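PDB 6AQZ: gdp-l-fucose synthetase from Naegleria fowleri, which binds NADP and probably converts GDP-4-keto-6-deoxy-D-mannose to GDP-L-fucose by epimerisation and NADPH-dependent reduction. Local coordinates for residues D104-N107 with M108-I112; L247-T250 with M251-Q255. One frame throughout, in Å; residues are numbered along the deposited sequence.

Interaction 1: D104-N107 with M108-I112; sequences DNVN and MNNNI
The flat amides of Asn109, Asn110 and Asn111 each have one face laid over the backbone oxygen four residues earlier: Val106 O lies 3.1 Å from Asn110 CG, and Asn105 O and Asn107 O sit in the same way over the amides of Asn109 and Asn111. In each, chi1 near -70° folds CG back beside the backbone N, over the preceding turn of helix 98-118. Because each oxygen sits above the amide, ND2 makes no hydrogen bond to it; those carbonyls are bound instead by the backbone amides of Asn109, Asn110 and Asn111. The amide N and O atoms find other partners. One water takes a hydrogen bond from Asn109 ND2 (3.1 Å) and gives one to Asn105 OD1 (2.9 Å), while Asn109 OD1 is bonded to His83 NE2, Asn105 ND2 to Phe87 O and Asn111 ND2 to Leu63 O. A second water joins Asn107 OD1 to Asn110 ND2, and Asn110 OD1 meets Trp102 NE1 of the second subunit. Val106 CG2 approaches Asn110 ND2 at 3.8 Å and Val106 also packs on Asn110 of the second subunit. Elsewhere Met108, bent at chi3, brings CE to 3.6 Å from Asp104 O; its side chain reaches about 4 Å from NADP. Asparagine suits the buried positions 105, 109 and 110 because one compact, uncharged amide both donates and accepts, tying the helix to its surroundings, to ordered water and to the partner subunit without burying charge.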
loop_
_atom_site.group_PDB
_atom_site.type_symbol
_atom_site.label_atom_id
_atom_site.label_comp_id
_atom_site.label_asym_id
_atom_site.label_seq_id
_atom_site.Cartn_x
_atom_site.Cartn_y
_atom_site.Cartn_z
ATOM N N ASP A 104 -10.522 5.849 -0.838
ATOM C CA ASP A 104 -10.795 7.101 -0.136
ATOM C C ASP A 104 -9.631 7.500 0.743
ATOM O O ASP A 104 -9.253 8.679 0.792
ATOM C CB ASP A 104 -12.051 6.976 0.713
ATOM C CG ASP A 104 -13.301 6.894 -0.119
ATOM O OD1 ASP A 104 -13.188 6.974 -1.365
ATOM O OD2 ASP A 104 -14.387 6.775 0.471
ATOM N N ASN A 105 -9.044 6.530 1.442
ATOM C CA ASN A 105 -7.940 6.838 2.334
ATOM C C ASN A 105 -6.641 7.089 1.573
ATOM O O ASN A 105 -5.935 8.062 1.869
ATOM C CB ASN A 105 -7.807 5.737 3.388
ATOM C CG ASN A 105 -8.843 5.901 4.502
ATOM O OD1 ASN A 105 -8.814 6.907 5.196
ATOM N ND2 ASN A 105 -9.779 4.936 4.654
ATOM N N VAL A 106 -6.312 6.267 0.572
ATOM C CA VAL A 106 -5.019 6.482 -0.060
ATOM C C VAL A 106 -5.044 7.779 -0.876
ATOM O O VAL A 106 -4.027 8.486 -0.960
ATOM C CB VAL A 106 -4.578 5.263 -0.901
ATOM C CG1 VAL A 106 -5.274 5.219 -2.309
ATOM C CG2 VAL A 106 -3.066 5.270 -1.013
ATOM N N ASN A 107 -6.206 8.149 -1.437
ATOM C CA ASN A 107 -6.307 9.406 -2.178
ATOM C C ASN A 107 -6.162 10.604 -1.250
ATOM O O ASN A 107 -5.372 11.522 -1.505
ATOM C CB ASN A 107 -7.637 9.457 -2.912
ATOM C CG ASN A 107 -7.636 8.591 -4.157
ATOM O OD1 ASN A 107 -6.600 8.428 -4.791
ATOM N ND2 ASN A 107 -8.782 8.014 -4.497
ATOM N N MET A 108 -6.903 10.589 -0.149
ATOM C CA MET A 108 -6.812 11.659 0.834
ATOM C C MET A 108 -5.392 11.781 1.387
ATOM O O MET A 108 -4.845 12.893 1.497
ATOM C CB MET A 108 -7.887 11.399 1.897
ATOM C CG MET A 108 -7.778 12.043 3.232
ATOM S SD MET A 108 -9.314 11.997 4.224
ATOM C CE MET A 108 -10.311 10.598 3.699
ATOM N N ASN A 109 -4.763 10.653 1.708
ATOM C CA ASN A 109 -3.407 10.709 2.264
ATOM C C ASN A 109 -2.390 11.208 1.241
ATOM O O ASN A 109 -1.563 12.073 1.551
ATOM C CB ASN A 109 -3.021 9.352 2.837
ATOM C CG ASN A 109 -3.795 9.038 4.085
ATOM O OD1 ASN A 109 -4.226 9.955 4.777
ATOM N ND2 ASN A 109 -3.987 7.759 4.386
ATOM N N ASN A 110 -2.442 10.687 0.014
ATOM C CA ASN A 110 -1.535 11.180 -1.022
ATOM C C ASN A 110 -1.712 12.687 -1.242
ATOM O O ASN A 110 -0.723 13.432 -1.316
ATOM C CB ASN A 110 -1.736 10.382 -2.328
ATOM C CG ASN A 110 -1.241 8.923 -2.204
ATOM O OD1 ASN A 110 -0.502 8.578 -1.266
ATOM N ND2 ASN A 110 -1.693 8.056 -3.117
ATOM N N ASN A 111 -2.962 13.162 -1.318
ATOM C CA ASN A 111 -3.179 14.583 -1.579
ATOM C C ASN A 111 -2.607 15.449 -0.461
ATOM O O ASN A 111 -1.912 16.433 -0.727
ATOM C CB ASN A 111 -4.662 14.870 -1.781
ATOM C CG ASN A 111 -5.210 14.189 -3.004
ATOM O OD1 ASN A 111 -4.446 13.756 -3.887
ATOM N ND2 ASN A 111 -6.544 14.057 -3.063
ATOM N N ILE A 112 -2.895 15.093 0.799
ATOM C CA ILE A 112 -2.546 15.960 1.926
ATOM C C ILE A 112 -1.027 16.053 2.092
ATOM O O ILE A 112 -0.469 17.154 2.212
ATOM C CB ILE A 112 -3.236 15.478 3.221
ATOM C CG1 ILE A 112 -4.742 15.703 3.136
ATOM C CG2 ILE A 112 -2.753 16.279 4.420
ATOM C CD1 ILE A 112 -5.106 17.158 3.182
HETATM O O HOH W 1 -6.244 7.050 6.460
HETATM O O HOH W 2 -3.572 9.477 -5.031
#

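Interaction 2: L247-T250 with M251-Q255; sequences LLWT and MFNYQ
Asn253 folds back over the indole of Trp249, and its CB, CG and ND2 each meet that residue. CB sits over the face of the five-membered ring, 4.1 Å from its centroid, a CH-pi contact. With chi1 -62°, CG is set beside its own backbone N and comes 3.7 Å from Trp249 NE1. ND2 at the tip lies over the same face toward the rim, 3.1 Å from Trp249 CD1, the amide and ring planes 30° apart. Its hydrogen bond, however, goes to Trp249 O (3.0 Å, N-H...O angle 147°). This oxygen also receives weak bonds from the backbone N atoms of Phe252 and Asn253, consistent with the helix losing regularity near its end. Tyr254 N still closes a good bond to Thr250 O, and Tyr254 is the first residue to leave helical geometry. Its CB rests 3.8 Å from Thr250 CG2, while its OH goes to Glu258 O. One turn earlier, Leu248 CD2 and Met251 CE touch at 3.6 Å as side chains lying side by side, the thioether bent at chi3. The Phe252 ring places one face over Leu248 O, 3.1 Å from the plane. Nonpolar Leu247 and Met251 suit the inner side, on Ile125; Thr250 joins them there while its OG1 bonds Met246 O. Lys123 NZ bonds Met251 O and Tyr254 O, so a side-chain amide and a lysine together serve carbonyls at a helix C-terminus, where the regular backbone pattern runs out and the lysine charge would probably be favoured by the helix dipole.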
loop_
_atom_site.group_PDB
_atom_site.type_symbol
_atom_site.label_atom_id
_atom_site.label_comp_id
_atom_site.label_asym_id
_atom_site.label_seq_id
_atom_site.Cartn_x
_atom_site.Cartn_y
_atom_site.Cartn_z
ATOM N N LEU A 247 -0.353 14.608 21.428
ATOM C CA LEU A 247 -0.138 14.999 20.038
ATOM C C LEU A 247 0.537 16.361 19.967
ATOM O O LEU A 247 1.433 16.577 19.142
ATOM C CB LEU A 247 -1.464 15.001 19.268
ATOM C CG LEU A 247 -1.562 15.528 17.830
ATOM C CD1 LEU A 247 -0.655 14.731 16.846
ATOM C CD2 LEU A 247 -2.987 15.429 17.365
ATOM N N LEU A 248 0.100 17.307 20.812
ATOM C CA LEU A 248 0.706 18.635 20.785
ATOM C C LEU A 248 2.162 18.600 21.251
ATOM O O LEU A 248 3.019 19.266 20.660
ATOM C CB LEU A 248 -0.128 19.609 21.607
ATOM C CG LEU A 248 -1.437 19.910 20.864
ATOM C CD1 LEU A 248 -2.414 20.697 21.738
ATOM C CD2 LEU A 248 -1.202 20.598 19.522
ATOM N N TRP A 249 2.461 17.828 22.296
ATOM C CA TRP A 249 3.858 17.614 22.656
ATOM C C TRP A 249 4.660 17.078 21.466
ATOM O O TRP A 249 5.780 17.528 21.206
ATOM C CB TRP A 249 3.945 16.658 23.850
ATOM C CG TRP A 249 5.329 16.292 24.193
ATOM C CD1 TRP A 249 6.141 16.898 25.107
ATOM C CD2 TRP A 249 6.102 15.231 23.613
ATOM N NE1 TRP A 249 7.371 16.286 25.134
ATOM C CE2 TRP A 249 7.375 15.254 24.231
ATOM C CE3 TRP A 249 5.842 14.265 22.633
ATOM C CZ2 TRP A 249 8.384 14.345 23.908
ATOM C CZ3 TRP A 249 6.856 13.358 22.297
ATOM C CH2 TRP A 249 8.109 13.413 22.933
ATOM N N THR A 250 4.089 16.130 20.726
ATOM C CA THR A 250 4.768 15.557 19.564
ATOM C C THR A 250 5.096 16.628 18.527
ATOM O O THR A 250 6.222 16.704 18.041
ATOM C CB THR A 250 3.897 14.435 18.970
ATOM O OG1 THR A 250 3.750 13.379 19.930
ATOM C CG2 THR A 250 4.491 13.853 17.685
ATOM N N MET A 251 4.141 17.494 18.210
ATOM C CA MET A 251 4.399 18.588 17.276
ATOM C C MET A 251 5.494 19.511 17.793
ATOM O O MET A 251 6.233 20.111 17.010
ATOM C CB MET A 251 3.111 19.384 17.038
ATOM C CG MET A 251 3.234 20.620 16.166
ATOM S SD MET A 251 1.620 21.500 16.025
ATOM C CE MET A 251 1.419 22.167 17.651
ATOM N N PHE A 252 5.552 19.710 19.104
ATOM C CA PHE A 252 6.510 20.661 19.646
ATOM C C PHE A 252 7.917 20.086 19.743
ATOM O O PHE A 252 8.886 20.843 19.666
ATOM C CB PHE A 252 6.076 21.113 21.040
ATOM C CG PHE A 252 4.810 21.921 21.052
ATOM C CD1 PHE A 252 4.429 22.664 19.954
ATOM C CD2 PHE A 252 3.998 21.925 22.171
ATOM C CE1 PHE A 252 3.271 23.412 19.978
ATOM C CE2 PHE A 252 2.827 22.663 22.195
ATOM C CZ PHE A 252 2.462 23.404 21.089
ATOM N N ASN A 253 8.043 18.774 19.948
ATOM C CA ASN A 253 9.297 18.211 20.423
ATOM C C ASN A 253 9.861 17.084 19.554
ATOM O O ASN A 253 11.073 16.895 19.520
ATOM C CB ASN A 253 9.119 17.704 21.862
ATOM C CG ASN A 253 8.763 18.815 22.836
ATOM O OD1 ASN A 253 9.628 19.583 23.238
ATOM N ND2 ASN A 253 7.469 18.904 23.223
ATOM N N TYR A 254 9.014 16.337 18.858
ATOM C CA TYR A 254 9.402 15.046 18.296
ATOM C C TYR A 254 9.907 15.204 16.867
ATOM O O TYR A 254 9.172 15.687 15.994
ATOM C CB TYR A 254 8.221 14.091 18.363
ATOM C CG TYR A 254 8.502 12.657 18.041
ATOM C CD1 TYR A 254 9.309 11.880 18.875
ATOM C CD2 TYR A 254 7.878 12.037 16.964
ATOM C CE1 TYR A 254 9.534 10.538 18.599
ATOM C CE2 TYR A 254 8.090 10.704 16.688
ATOM C CZ TYR A 254 8.913 9.954 17.498
ATOM O OH TYR A 254 9.102 8.626 17.205
ATOM N N GLN A 255 11.160 14.786 16.641
ATOM C CA GLN A 255 11.864 14.969 15.378
ATOM C C GLN A 255 11.981 13.697 14.563
ATOM O O GLN A 255 12.431 13.759 13.425
ATOM C CB GLN A 255 13.289 15.495 15.626
ATOM C CG GLN A 255 13.368 16.920 16.024
ATOM C CD GLN A 255 14.762 17.343 16.344
ATOM O OE1 GLN A 255 15.587 16.533 16.770
ATOM N NE2 GLN A 255 15.044 18.620 16.159
#

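Overall arrangement
Interaction 1 comes first along the chain, midway in helix 98-118; interaction 2 follows at the C-terminal end of helix 240-253. Their centres are 23 Å apart and their nearest atoms about 13 Å, with no touch. Both belong to the Rossmann-type domain of the NAD-dependent epimerase/dehydratase family. Helix 98-118 connects parallel strands 80-83 and 123-127 in a beta-alpha-beta unit, and residues 247-255 pack on strand 123-127, so that strand relates the two. Their surroundings differ: interaction 1 brings Met108 near bound NADP and Val106 and Asn110 against the second subunit, whereas 247-255 touch no other chain and pack their helix against the sheet and helix 35-46.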